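Uncharacterized protein DUF1234 (Pectobacterium atrosepticum SCRI1043, PDB 3BDV) is of unknown function but probably acts as a serine hydrolase of the alpha/beta-hydrolase fold and carries bound calcium. Local coordinates at residues A[117-122]-A[145-150]; A[22-27]-A[46-51]; A[131-136]-A[159-164]. One frame throughout, in Å; residues are numbered along the deposited sequence. Where two conformers were deposited one is given.

Interaction 1: residues A[117-122]-A[145-150]; sequences DRIQAS and QYWAQA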
ATOM      1  N   ASP A 117      -0.067  20.140  -1.121  1.00 25.74           N
ATOM      2  CA  ASP A 117       1.080  20.852  -0.594  1.00 28.32           C
ATOM      3  C   ASP A 117       1.995  20.003   0.276  1.00 29.12           C
ATOM      4  O   ASP A 117       3.026  20.476   0.742  1.00 29.29           O
ATOM      5  CB  ASP A 117       0.631  22.108   0.157  1.00 25.52           C
ATOM      6  CG  ASP A 117      -0.287  21.825   1.330  1.00 32.00           C
ATOM      7  OD1 ASP A 117      -0.932  20.749   1.412  1.00 28.73           O
ATOM      8  OD2 ASP A 117      -0.406  22.738   2.172  1.00 35.42           O
ATOM      9  N   ARG A 118       1.648  18.741   0.451  1.00 26.34           N
ATOM     10  CA  ARG A 118       2.426  17.849   1.291  1.00 26.51           C
ATOM     11  C   ARG A 118       2.952  16.614   0.622  1.00 26.17           C
ATOM     12  O   ARG A 118       3.775  15.902   1.180  1.00 28.87           O
ATOM     13  CB  ARG A 118       1.587  17.516   2.496  1.00 27.85           C
ATOM     14  CG  ARG A 118       1.350  18.857   3.235  1.00 31.03           C
ATOM     15  CD  ARG A 118       0.819  18.724   4.539  1.00 26.24           C
ATOM     16  NE  ARG A 118       1.776  18.143   5.460  1.00 25.42           N
ATOM     17  CZ  ARG A 118       1.427  17.686   6.644  1.00 24.99           C
ATOM     18  NH1 ARG A 118       0.155  17.715   7.007  1.00 29.11           N
ATOM     19  NH2 ARG A 118       2.319  17.159   7.439  1.00 22.12           N
ATOM     20  N   ILE A 119       2.491  16.321  -0.581  1.00 21.97           N
ATOM     21  CA  ILE A 119       2.988  15.162  -1.262  1.00 22.98           C
ATOM     22  C   ILE A 119       3.886  15.660  -2.385  1.00 24.38           C
ATOM     23  O   ILE A 119       3.419  16.431  -3.245  1.00 25.54           O
ATOM     24  CB  ILE A 119       1.804  14.351  -1.846  1.00 19.20           C
ATOM     25  CG1 ILE A 119       0.879  13.869  -0.708  1.00 22.95           C
ATOM     26  CG2 ILE A 119       2.319  13.216  -2.767  1.00 19.72           C
ATOM     27  CD1 ILE A 119       1.555  12.989   0.358  1.00 24.43           C
ATOM     28  N   GLN A 120       5.161  15.253  -2.383  1.00 22.90           N
ATOM     29  CA  GLN A 120       6.125  15.753  -3.359  1.00 25.55           C
ATOM     30  C   GLN A 120       6.159  14.869  -4.603  1.00 22.41           C
ATOM     31  O   GLN A 120       5.985  13.645  -4.521  1.00 22.69           O
ATOM     32  CB  GLN A 120       7.518  15.800  -2.753  1.00 26.49           C
ATOM     33  CG  GLN A 120       7.597  16.548  -1.426  1.00 31.60           C
ATOM     34  CD  GLN A 120       8.956  16.390  -0.769  1.00 36.84           C
ATOM     35  OE1 GLN A 120       9.990  16.405  -1.451  1.00 52.07           O
ATOM     36  NE2 GLN A 120       8.966  16.241   0.556  1.00 40.49           N
ATOM     37  N   ALA A 121       6.366  15.516  -5.756  1.00 22.82           N
ATOM     38  CA  ALA A 121       6.563  14.863  -7.030  1.00 24.30           C
ATOM     39  C   ALA A 121       8.066  14.651  -7.193  1.00 25.67           C
ATOM     40  O   ALA A 121       8.743  15.298  -7.979  1.00 25.87           O
ATOM     41  CB  ALA A 121       6.009  15.683  -8.120  1.00 24.34           C
ATOM     42  N   SER A 122       8.568  13.728  -6.393  1.00 27.17           N
ATOM     43  CA  SER A 122       9.984  13.408  -6.364  1.00 26.99           C
ATOM     44  C   SER A 122      10.181  11.959  -5.922  1.00 26.32           C
ATOM     45  O   SER A 122       9.299  11.356  -5.274  1.00 24.13           O
ATOM     46  CB  SER A 122      10.749  14.406  -5.482  1.00 29.33           C
ATOM     47  OG  SER A 122      10.173  14.535  -4.208  1.00 35.40           O
ATOM     48  N   GLN A 145       0.156   7.708 -13.873  1.00 18.54           N
ATOM     49  CA  GLN A 145       1.427   7.651 -14.593  1.00 20.95           C
ATOM     50  C   GLN A 145       2.392   8.768 -14.232  1.00 22.85           C
ATOM     51  O   GLN A 145       3.606   8.532 -14.059  1.00 22.39           O
ATOM     52  CB  GLN A 145       1.203   7.642 -16.064  1.00 22.23           C
ATOM     53  CG  GLN A 145       0.540   6.357 -16.560  1.00 22.15           C
ATOM     54  CD  GLN A 145       0.370   6.380 -18.055  1.00 27.66           C
ATOM     55  OE1 GLN A 145      -0.445   7.144 -18.602  1.00 24.69           O
ATOM     56  NE2 GLN A 145       1.165   5.555 -18.744  1.00 29.79           N
ATOM     57  N   TYR A 146       1.850   9.980 -14.133  1.00 20.39           N
ATOM     58  CA  TYR A 146       2.639  11.170 -13.701  1.00 18.59           C
ATOM     59  C   TYR A 146       3.257  10.939 -12.330  1.00 22.57           C
ATOM     60  O   TYR A 146       4.477  11.151 -12.096  1.00 18.55           O
ATOM     61  CB  TYR A 146       1.736  12.431 -13.662  1.00 19.99           C
ATOM     62  CG  TYR A 146       2.366  13.598 -12.945  1.00 20.37           C
ATOM     63  CD1 TYR A 146       3.292  14.416 -13.585  1.00 29.37           C
ATOM     64  CD2 TYR A 146       2.051  13.879 -11.610  1.00 22.23           C
ATOM     65  CE1 TYR A 146       3.869  15.465 -12.930  1.00 25.28           C
ATOM     66  CE2 TYR A 146       2.643  14.929 -10.928  1.00 21.82           C
ATOM     67  CZ  TYR A 146       3.555  15.705 -11.585  1.00 24.05           C
ATOM     68  OH  TYR A 146       4.124  16.732 -10.886  1.00 28.33           O
ATOM     69  N   TRP A 147       2.432  10.550 -11.373  1.00 21.67           N
ATOM     70  CA  TRP A 147       2.940  10.351 -10.028  1.00 20.46           C
ATOM     71  C   TRP A 147       3.921   9.173  -9.941  1.00 21.35           C
ATOM     72  O   TRP A 147       4.945   9.289  -9.292  1.00 20.04           O
ATOM     73  CB  TRP A 147       1.791  10.170  -9.055  1.00 18.66           C
ATOM     74  CG  TRP A 147       1.080  11.464  -8.775  1.00 19.30           C
ATOM     75  CD1 TRP A 147      -0.152  11.859  -9.209  1.00 18.04           C
ATOM     76  CD2 TRP A 147       1.598  12.539  -8.009  1.00 16.26           C
ATOM     77  NE1 TRP A 147      -0.431  13.129  -8.742  1.00 20.70           N
ATOM     78  CE2 TRP A 147       0.637  13.558  -7.997  1.00 17.48           C
ATOM     79  CE3 TRP A 147       2.786  12.731  -7.304  1.00 19.22           C
ATOM     80  CZ2 TRP A 147       0.853  14.759  -7.346  1.00 17.18           C
ATOM     81  CZ3 TRP A 147       2.970  13.913  -6.623  1.00 19.62           C
ATOM     82  CH2 TRP A 147       2.024  14.911  -6.646  1.00 21.55           C
ATOM     83  N   ALA A 148       3.605   8.062 -10.584  1.00 20.91           N
ATOM     84  CA  ALA A 148       4.489   6.885 -10.575  1.00 18.45           C
ATOM     85  C   ALA A 148       5.867   7.303 -11.116  1.00 21.16           C
ATOM     86  O   ALA A 148       6.878   6.994 -10.501  1.00 23.04           O
ATOM     87  CB  ALA A 148       3.869   5.720 -11.375  1.00 20.63           C
ATOM     88  N   GLN A 149       5.895   8.035 -12.229  1.00 20.84           N
ATOM     89  CA  GLN A 149       7.137   8.442 -12.845  1.00 22.88           C
ATOM     90  C   GLN A 149       7.875   9.374 -11.906  1.00 23.29           C
ATOM     91  O   GLN A 149       9.082   9.202 -11.644  1.00 20.79           O
ATOM     92  CB  GLN A 149       6.887   9.123 -14.187  1.00 25.46           C
ATOM     93  CG  GLN A 149       8.135   9.522 -14.962  1.00 30.98           C
ATOM     94  CD  GLN A 149       7.789  10.153 -16.335  1.00 34.79           C
ATOM     95  OE1 GLN A 149       6.870  10.974 -16.439  1.00 57.32           O
ATOM     96  NE2 GLN A 149       8.519   9.760 -17.380  1.00 51.74           N
ATOM     97  N   ALA A 150       7.167  10.328 -11.328  1.00 22.95           N
ATOM     98  CA  ALA A 150       7.812  11.252 -10.383  1.00 23.10           C
ATOM     99  C   ALA A 150       8.406  10.517  -9.180  1.00 25.41           C
ATOM    100  O   ALA A 150       9.479  10.884  -8.716  1.00 25.11           O
ATOM    101  CB  ALA A 150       6.827  12.250  -9.914  1.00 23.14           C
TER
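Within the alpha/beta-hydrolase fold, the loop that leads into strand 128-132 lies against helix 141-151 through an inverse gamma turn centred on A121. The contact is apolar, and A121 is its hub. Its methyl CB approaches Y146 OH to 3.5 Å, and the same carbon lies 4.0 Å from A150 CB, so it touches side chains one helical turn apart, Y146 and A150. The benzo side of W147 supplies a third partner, with its CZ3 3.7 Å from A121 CA. Behind the hub, I119 extends the patch: its CG2 branch, anti to the backbone N, reaches W147 CZ3 at 4.0 Å, and the two side chains cross at about a right angle.

The next shell explains where the indole lies. W147 has CG anti to the carbonyl carbon (chi1 -74°), and NE1, on the pyrrole side, is hydrogen-bonded to E109, while the benzo edge with CZ3 turns to the loop. One face of the indole receives Y146 CE2 over its centre, 3.8 Å above the plane. W151 meets W147 ring to ring, and P110 touches both I119 and W147.

The loop carbonyls are also held from outside the pair. H90 bonds R118 O, and R118 itself forms a salt bridge with D59. Q120 O receives hydrogen bonds from the side chains of Q93 and W151. That same oxygen lies near the indole plane, 3.7 Å from W147 CZ3 at the ring edge, and takes a weak bond of 3.2 Å from S122 N across the gamma turn.

Interaction 2: residues A[22-27]-A[46-51]; sequences LVPGLR and QRIRQR. With CA (calcium ion), chain C.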
ATOM      1  N   LEU A  22      -0.319  -3.084   6.632  1.00 19.35           N
ATOM      2  CA  LEU A  22      -1.490  -2.625   5.903  1.00 19.36           C
ATOM      3  C   LEU A  22      -1.923  -1.229   6.341  1.00 21.07           C
ATOM      4  O   LEU A  22      -2.140  -1.001   7.520  1.00 19.30           O
ATOM      5  CB  LEU A  22      -2.668  -3.590   6.079  1.00 20.80           C
ATOM      6  CG  LEU A  22      -2.379  -4.994   5.595  1.00 17.58           C
ATOM      7  CD1 LEU A  22      -3.393  -5.946   6.277  1.00 18.84           C
ATOM      8  CD2 LEU A  22      -2.450  -5.068   4.041  1.00 23.92           C
ATOM      9  N   VAL A  23      -1.963  -0.298   5.388  1.00 17.33           N
ATOM     10  CA  VAL A  23      -2.419   1.084   5.605  1.00 19.01           C
ATOM     11  C   VAL A  23      -3.716   1.408   4.836  1.00 19.57           C
ATOM     12  O   VAL A  23      -3.672   1.765   3.673  1.00 18.95           O
ATOM     13  CB  VAL A  23      -1.347   2.114   5.213  1.00 19.08           C
ATOM     14  CG1 VAL A  23      -1.733   3.502   5.691  1.00 21.55           C
ATOM     15  CG2 VAL A  23       0.064   1.700   5.797  1.00 18.86           C
ATOM     16  N   PRO A  24      -4.881   1.286   5.493  1.00 19.63           N
ATOM     17  CA  PRO A  24      -6.150   1.659   4.859  1.00 20.46           C
ATOM     18  C   PRO A  24      -6.302   3.148   4.644  1.00 19.90           C
ATOM     19  O   PRO A  24      -5.594   3.947   5.286  1.00 19.62           O
ATOM     20  CB  PRO A  24      -7.216   1.128   5.839  1.00 19.44           C
ATOM     21  CG  PRO A  24      -6.475   0.076   6.643  1.00 21.16           C
ATOM     22  CD  PRO A  24      -5.103   0.668   6.814  1.00 21.00           C
ATOM     23  N   GLY A  25      -7.234   3.494   3.762  1.00 22.46           N
ATOM     24  CA  GLY A  25      -7.640   4.873   3.589  1.00 20.55           C
ATOM     25  C   GLY A  25      -8.857   5.271   4.417  1.00 20.57           C
ATOM     26  O   GLY A  25      -9.159   4.680   5.443  1.00 20.28           O
ATOM     27  N   LEU A  26      -9.588   6.272   3.920  1.00 20.92           N
ATOM     28  CA  LEU A  26     -10.739   6.822   4.632  0.70 23.51           C
ATOM     29  C   LEU A  26     -11.771   5.754   4.977  1.00 21.25           C
ATOM     30  O   LEU A  26     -12.111   4.908   4.132  1.00 23.36           O
ATOM     31  CB  LEU A  26     -11.394   7.916   3.774  0.70 23.47           C
ATOM     32  CG  LEU A  26     -12.213   8.994   4.497  0.70 28.95           C
ATOM     33  CD1 LEU A  26     -11.328  10.006   5.201  0.70 32.69           C
ATOM     34  CD2 LEU A  26     -13.124   9.703   3.489  0.70 25.28           C
ATOM     35  N   ARG A  27     -12.290   5.838   6.196  1.00 20.67           N
ATOM     36  CA  ARG A  27     -13.329   4.961   6.745  1.00 22.39           C
ATOM     37  C   ARG A  27     -12.828   3.566   7.105  1.00 23.39           C
ATOM     38  O   ARG A  27     -13.623   2.738   7.512  1.00 22.15           O
ATOM     39  CB  ARG A  27     -14.561   4.825   5.818  1.00 23.45           C
ATOM     40  CG  ARG A  27     -15.092   6.152   5.301  1.00 25.80           C
ATOM     41  CD  ARG A  27     -16.476   6.007   4.701  1.00 25.57           C
ATOM     42  NE  ARG A  27     -16.939   7.299   4.207  1.00 28.08           N
ATOM     43  CZ  ARG A  27     -16.636   7.796   3.004  1.00 31.20           C
ATOM     44  NH1 ARG A  27     -15.929   7.097   2.127  1.00 29.51           N
ATOM     45  NH2 ARG A  27     -17.078   8.984   2.663  1.00 33.40           N
ATOM     46  N   GLN A  46       0.782  -6.960   9.778  1.00 22.91           N
ATOM     47  CA  GLN A  46       0.366  -5.894  10.677  0.70 20.83           C
ATOM     48  C   GLN A  46      -0.553  -4.914   9.975  1.00 20.15           C
ATOM     49  O   GLN A  46      -0.655  -4.914   8.759  1.00 19.39           O
ATOM     50  CB  GLN A  46       1.582  -5.174  11.221  0.70 19.59           C
ATOM     51  CG  GLN A  46       2.498  -6.026  12.128  0.70 23.19           C
ATOM     52  CD  GLN A  46       1.739  -6.702  13.267  0.70 21.12           C
ATOM     53  OE1 GLN A  46       1.205  -6.039  14.156  0.70 24.19           O
ATOM     54  NE2 GLN A  46       1.683  -8.025  13.236  0.70 27.56           N
ATOM     55  N   ARG A  47      -1.225  -4.086  10.760  1.00 22.35           N
ATOM     56  CA  ARG A  47      -2.218  -3.157  10.241  1.00 20.66           C
ATOM     57  C   ARG A  47      -2.349  -1.967  11.159  1.00 23.03           C
ATOM     58  O   ARG A  47      -2.341  -2.105  12.398  1.00 20.02           O
ATOM     59  CB  ARG A  47      -3.549  -3.891  10.064  1.00 21.54           C
ATOM     60  CG  ARG A  47      -4.671  -3.036   9.549  1.00 20.16           C
ATOM     61  CD  ARG A  47      -5.838  -3.897   9.207  1.00 24.77           C
ATOM     62  NE  ARG A  47      -7.002  -3.069   8.947  1.00 19.97           N
ATOM     63  CZ  ARG A  47      -8.032  -3.439   8.194  1.00 21.72           C
ATOM     64  NH1 ARG A  47      -8.098  -4.646   7.684  1.00 24.14           N
ATOM     65  NH2 ARG A  47      -9.035  -2.607   8.013  1.00 21.93           N
ATOM     66  N   ILE A  48      -2.441  -0.769  10.585  1.00 21.37           N
ATOM     67  CA  ILE A  48      -2.468   0.427  11.429  1.00 21.06           C
ATOM     68  C   ILE A  48      -3.861   0.528  12.012  1.00 20.26           C
ATOM     69  O   ILE A  48      -4.821   0.073  11.408  1.00 22.91           O
ATOM     70  CB  ILE A  48      -2.065   1.752  10.691  1.00 20.96           C
ATOM     71  CG1 ILE A  48      -3.038   2.066   9.555  1.00 25.52           C
ATOM     72  CG2 ILE A  48      -0.598   1.724  10.173  1.00 19.08           C
ATOM     73  CD1 ILE A  48      -3.139   3.570   9.281  1.00 23.47           C
ATOM     74  N   ARG A  49      -3.947   1.140  13.181  1.00 21.57           N
ATOM     75  CA  ARG A  49      -5.203   1.434  13.838  1.00 20.39           C
ATOM     76  C   ARG A  49      -5.266   2.913  14.230  1.00 20.28           C
ATOM     77  O   ARG A  49      -4.263   3.508  14.568  1.00 21.83           O
ATOM     78  CB  ARG A  49      -5.299   0.616  15.119  1.00 22.80           C
ATOM     79  CG  ARG A  49      -5.032  -0.828  14.958  1.00 19.62           C
ATOM     80  CD  ARG A  49      -6.054  -1.548  14.096  1.00 21.97           C
ATOM     81  NE  ARG A  49      -5.623  -2.922  13.909  1.00 19.17           N
ATOM     82  CZ  ARG A  49      -6.182  -3.775  13.053  1.00 22.58           C
ATOM     83  NH1 ARG A  49      -7.234  -3.443  12.348  1.00 20.78           N
ATOM     84  NH2 ARG A  49      -5.705  -4.994  12.941  1.00 22.10           N
ATOM     85  N   GLN A  50      -6.468   3.464  14.281  1.00 23.01           N
ATOM     86  CA  GLN A  50      -6.662   4.771  14.926  1.00 24.95           C
ATOM     87  C   GLN A  50      -8.096   4.965  15.383  1.00 24.17           C
ATOM     88  O   GLN A  50      -8.995   4.194  15.011  1.00 21.24           O
ATOM     89  CB  GLN A  50      -6.222   5.928  14.001  1.00 28.00           C
ATOM     90  CG  GLN A  50      -6.789   5.849  12.629  1.00 29.15           C
ATOM     91  CD  GLN A  50      -6.250   6.907  11.645  1.00 27.25           C
ATOM     92  OE1 GLN A  50      -5.727   7.936  12.042  1.00 27.00           O
ATOM     93  NE2 GLN A  50      -6.448   6.664  10.365  1.00 25.69           N
ATOM     94  N   ARG A  51      -8.297   6.029  16.172  1.00 22.56           N
ATOM     95  CA  ARG A  51      -9.570   6.305  16.775  1.00 24.18           C
ATOM     96  C   ARG A  51     -10.580   6.832  15.781  1.00 23.20           C
ATOM     97  O   ARG A  51     -11.753   6.517  15.886  1.00 26.70           O
ATOM     98  CB  ARG A  51      -9.397   7.321  17.926  1.00 22.67           C
ATOM     99  CG  ARG A  51      -8.577   6.792  19.085  1.00 27.72           C
ATOM    100  CD  ARG A  51      -8.669   7.698  20.333  1.00 30.97           C
ATOM    101  NE  ARG A  51      -9.990   7.645  20.974  1.00 40.28           N
ATOM    102  CZ  ARG A  51     -10.780   8.695  21.219  1.00 43.12           C
ATOM    103  NH1 ARG A  51     -10.433   9.928  20.871  1.00 54.04           N
ATOM    104  NH2 ARG A  51     -11.948   8.511  21.814  1.00 38.37           N
TER
HETATM  105 CA    CA C 191      -1.165  -2.452  14.503  1.00 30.96          CA
HETATM  106  O   HOH W   1      -0.801  -4.627  13.629  1.00 29.73           O
HETATM  107  O   HOH W   2      -1.755  -1.071  16.200  1.00 46.19           O
HETATM  108  O   HOH W   3       0.504  -2.995  16.199  1.00 34.53           O
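Two backbone hydrogen bonds join the segments in parallel register, with L22 paired to R47. L22 N donates to Q46 O at 2.8 Å in an almost straight bond (178° at the hydrogen), although it comes from above the carbonyl plane. I48 N donates to L22 O at 3.1 Å, approaching nearly along the C=O axis. L22 thus bonds to the residues before and after R47, as in a regular parallel ladder, and R47 CA adds a CA-H contact to L22 O.

Metal coordination uses the side of the same short strand that is turned away from L22. R47 O binds the calcium ion at 2.4 Å, alongside three waters, and E68 OE1 from helix 58-70 is a further ligand. One of these waters also donates to Q46 OE1 (2.5 Å) and accepts from R47 N, linking the ion to the strand a second time. Q46 NE2 is hydrogen-bonded to H44 O, which holds the amide.

Strands 19-23 and 46-47 are the ends of a beta-alpha-beta unit whose helix is 34-41, and strand 46-47 lies at the edge of the central sheet.

Apolar packing continues where the ladder stops. P24 CD meets I48 CG1 at 3.7 Å as the side chains slide past each other in opposite directions. I48 carries CG1 in the crowded position between N and carbonyl carbon (chi1 62°), and its CD1 ends 3.9 Å from V23 CG1.

The charged interactions run through R47. Its chain is extended, with CG anti to the backbone N (chi1 179°), and runs past P24, whose CG lies 3.9 Å from R47 NE. At the tip, NH1 forms a salt bridge with E39 and NH2 with D28; R49 shares E39, through the carboxylate's other oxygen.

Interaction 3: residues A[131-136]-A[159-164]; sequences FASHND and GEAGHI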
ATOM      1  N   PHE A 131      -0.254   0.568  -8.197  1.00 18.25           N
ATOM      2  CA  PHE A 131      -1.306  -0.080  -8.989  1.00 17.23           C
ATOM      3  C   PHE A 131      -2.356   0.993  -9.266  1.00 20.62           C
ATOM      4  O   PHE A 131      -2.803   1.683  -8.333  1.00 21.39           O
ATOM      5  CB  PHE A 131      -1.967  -1.204  -8.199  1.00 20.46           C
ATOM      6  CG  PHE A 131      -1.045  -2.346  -7.919  1.00 20.68           C
ATOM      7  CD1 PHE A 131      -0.105  -2.277  -6.926  1.00 20.15           C
ATOM      8  CD2 PHE A 131      -1.135  -3.513  -8.642  1.00 20.96           C
ATOM      9  CE1 PHE A 131       0.768  -3.335  -6.701  1.00 22.27           C
ATOM     10  CE2 PHE A 131      -0.270  -4.565  -8.399  1.00 19.54           C
ATOM     11  CZ  PHE A 131       0.682  -4.475  -7.448  1.00 19.79           C
ATOM     12  N   ALA A 132      -2.709   1.146 -10.535  1.00 20.13           N
ATOM     13  CA  ALA A 132      -3.598   2.234 -10.982  1.00 19.69           C
ATOM     14  C   ALA A 132      -4.725   1.667 -11.826  1.00 21.33           C
ATOM     15  O   ALA A 132      -4.512   0.846 -12.668  1.00 23.24           O
ATOM     16  CB  ALA A 132      -2.808   3.273 -11.751  1.00 19.18           C
ATOM     17  N   SER A 133      -5.939   2.154 -11.582  1.00 20.34           N
ATOM     18  CA  SER A 133      -7.145   1.785 -12.340  1.00 19.90           C
ATOM     19  C   SER A 133      -7.491   2.884 -13.385  1.00 19.64           C
ATOM     20  O   SER A 133      -7.104   4.069 -13.229  1.00 20.53           O
ATOM     21  CB  SER A 133      -8.288   1.595 -11.340  1.00 20.34           C
ATOM     22  OG  SER A 133      -9.539   1.541 -11.969  1.00 19.10           O
ATOM     23  N   HIS A 134      -8.193   2.482 -14.455  1.00 17.59           N
ATOM     24  CA  HIS A 134      -8.622   3.469 -15.430  1.00 17.51           C
ATOM     25  C   HIS A 134      -9.948   4.143 -15.092  1.00 19.76           C
ATOM     26  O   HIS A 134     -10.338   5.051 -15.804  1.00 21.92           O
ATOM     27  CB  HIS A 134      -8.766   2.861 -16.819  1.00 20.47           C
ATOM     28  CG  HIS A 134      -7.468   2.637 -17.489  1.00 19.98           C
ATOM     29  ND1 HIS A 134      -6.990   3.486 -18.464  1.00 19.24           N
ATOM     30  CD2 HIS A 134      -6.500   1.719 -17.257  1.00 24.13           C
ATOM     31  CE1 HIS A 134      -5.794   3.056 -18.843  1.00 21.99           C
ATOM     32  NE2 HIS A 134      -5.495   1.967 -18.161  1.00 18.88           N
ATOM     33  N   ASN A 135     -10.671   3.636 -14.096  1.00 17.53           N
ATOM     34  CA  ASN A 135     -11.942   4.247 -13.617  1.00 18.68           C
ATOM     35  C   ASN A 135     -12.040   4.388 -12.095  1.00 17.26           C
ATOM     36  O   ASN A 135     -13.059   4.092 -11.459  1.00 19.94           O
ATOM     37  CB  ASN A 135     -13.161   3.571 -14.209  1.00 20.60           C
ATOM     38  CG  ASN A 135     -13.361   2.154 -13.724  1.00 18.73           C
ATOM     39  OD1 ASN A 135     -12.421   1.494 -13.250  1.00 22.39           O
ATOM     40  ND2 ASN A 135     -14.595   1.656 -13.881  1.00 21.13           N
ATOM     41  N   ASP A 136     -10.973   4.929 -11.545  1.00 18.95           N
ATOM     42  CA  ASP A 136     -10.881   5.235 -10.127  1.00 17.63           C
ATOM     43  C   ASP A 136     -11.311   6.681  -9.969  1.00 20.54           C
ATOM     44  O   ASP A 136     -10.641   7.559 -10.480  1.00 21.30           O
ATOM     45  CB  ASP A 136      -9.430   5.094  -9.683  1.00 16.18           C
ATOM     46  CG  ASP A 136      -9.234   5.403  -8.234  1.00 18.58           C
ATOM     47  OD1 ASP A 136     -10.193   5.869  -7.582  1.00 21.16           O
ATOM     48  OD2 ASP A 136      -8.115   5.173  -7.737  1.00 21.28           O
ATOM     49  N   GLY A 159      -6.378  -2.082 -15.275  1.00 18.44           N
ATOM     50  CA  GLY A 159      -7.564  -1.928 -16.098  1.00 19.33           C
ATOM     51  C   GLY A 159      -8.667  -1.144 -15.412  1.00 18.76           C
ATOM     52  O   GLY A 159      -8.408  -0.300 -14.551  1.00 21.12           O
ATOM     53  N   GLU A 160      -9.908  -1.435 -15.797  1.00 22.64           N
ATOM     54  CA  GLU A 160     -11.050  -0.801 -15.163  1.00 20.83           C
ATOM     55  C   GLU A 160     -11.375  -1.537 -13.891  1.00 22.92           C
ATOM     56  O   GLU A 160     -12.173  -2.446 -13.909  1.00 26.89           O
ATOM     57  CB  GLU A 160     -12.262  -0.758 -16.105  1.00 21.47           C
ATOM     58  CG  GLU A 160     -12.146   0.330 -17.084  1.00 20.90           C
ATOM     59  CD  GLU A 160     -13.292   0.355 -18.082  1.00 29.48           C
ATOM     60  OE1 GLU A 160     -14.271  -0.375 -17.916  1.00 27.27           O
ATOM     61  OE2 GLU A 160     -13.197   1.124 -19.022  1.00 34.93           O
ATOM     62  N   ALA A 161     -10.732  -1.137 -12.800  1.00 19.28           N
ATOM     63  CA  ALA A 161     -10.859  -1.799 -11.535  1.00 21.22           C
ATOM     64  C   ALA A 161     -11.532  -0.910 -10.496  1.00 21.52           C
ATOM     65  O   ALA A 161     -11.317  -1.073  -9.264  1.00 19.04           O
ATOM     66  CB  ALA A 161      -9.487  -2.256 -11.030  1.00 21.12           C
ATOM     67  N   GLY A 162     -12.326   0.037 -10.970  1.00 19.42           N
ATOM     68  CA  GLY A 162     -12.901   1.021 -10.042  1.00 19.74           C
ATOM     69  C   GLY A 162     -11.855   1.654  -9.117  1.00 19.32           C
ATOM     70  O   GLY A 162     -10.730   2.000  -9.542  1.00 21.02           O
ATOM     71  N   HIS A 163     -12.210   1.764  -7.838  1.00 19.15           N
ATOM     72  CA  HIS A 163     -11.350   2.296  -6.782  1.00 20.02           C
ATOM     73  C   HIS A 163     -10.513   1.210  -6.070  1.00 20.53           C
ATOM     74  O   HIS A 163      -9.798   1.507  -5.120  1.00 20.14           O
ATOM     75  CB  HIS A 163     -12.210   3.103  -5.795  1.00 18.68           C
ATOM     76  CG  HIS A 163     -11.467   3.836  -4.738  1.00 17.20           C
ATOM     77  ND1 HIS A 163     -10.459   4.741  -5.011  1.00 19.86           N
ATOM     78  CD2 HIS A 163     -11.591   3.801  -3.390  1.00 22.51           C
ATOM     79  CE1 HIS A 163     -10.022   5.254  -3.872  1.00 21.28           C
ATOM     80  NE2 HIS A 163     -10.680   4.690  -2.869  1.00 22.52           N
ATOM     81  N   ILE A 164     -10.549  -0.002  -6.612  1.00 20.14           N
ATOM     82  CA  ILE A 164      -9.795  -1.173  -6.143  1.00 21.91           C
ATOM     83  C   ILE A 164     -10.193  -1.421  -4.681  1.00 22.04           C
ATOM     84  O   ILE A 164      -9.406  -1.308  -3.762  1.00 17.96           O
ATOM     85  CB  ILE A 164      -8.219  -1.056  -6.350  1.00 18.63           C
ATOM     86  CG1 ILE A 164      -7.849  -0.479  -7.725  1.00 21.00           C
ATOM     87  CG2 ILE A 164      -7.562  -2.473  -6.218  1.00 18.73           C
ATOM     88  CD1 ILE A 164      -6.354  -0.435  -8.001  1.00 19.20           C
TER
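S133 OG, anti to the backbone N (chi1 166°), is the buried polar centre. It donates to G162 O at 2.7 Å, in the carbonyl plane on a lone pair, accepts from A161 N at 3.0 Å, and takes N135 N in an ST turn. Two of these three bonds tie the hydroxyl to the type II' turn 161-164; the third belongs to its own segment. H134 N to G159 O (2.8 Å) joins the backbones, and the side-chain OD1 of N135 receives G162 N (2.7 Å). G162 takes the second position of the turn, where positive phi belongs.

At one end H163 ND1 donates to D136 OD1 at 2.8 Å, close to the ring plane but from above the carboxylate plane. D136 OD1 also accepts from L138 N. Since H163 touches S82 of a likely nucleophile elbow, the pair is consistent with the acid and histidine of an alpha/beta-hydrolase.

The solvent side is looser: H134 CB and E160 CG, on exposed residues, only brush at 4.2 Å.

On one face F131 lies against strand 99-105 and meets W173 edge-to-face, with I164 resting on V105 and V158; on the other A132 touches F141 and A144 of helix 141-151.

Overall arrangement
Interaction 2 closes before the others open, at the sheet edge formed by strand 46-47 and its neighbour 19-23. Interactions 1 and 3 interleave: 117-122, 131-136, 145-150 and 159-164 follow in that order, so strand 128-132 and helix 141-151 lead from one contact to the other. Their centres are about 18 Å apart, with nearest atoms about 6 Å apart. Interaction 2 lies about 22 Å from interaction 1 and about 21 Å from interaction 3, centre to centre, and none touch. Interactions 2 and 3 reach the same parallel sheet, near opposite margins, whereas interaction 1 packs a loop on a helix. The calcium at R47 is therefore probably not part of the likely catalytic site at H163-D136.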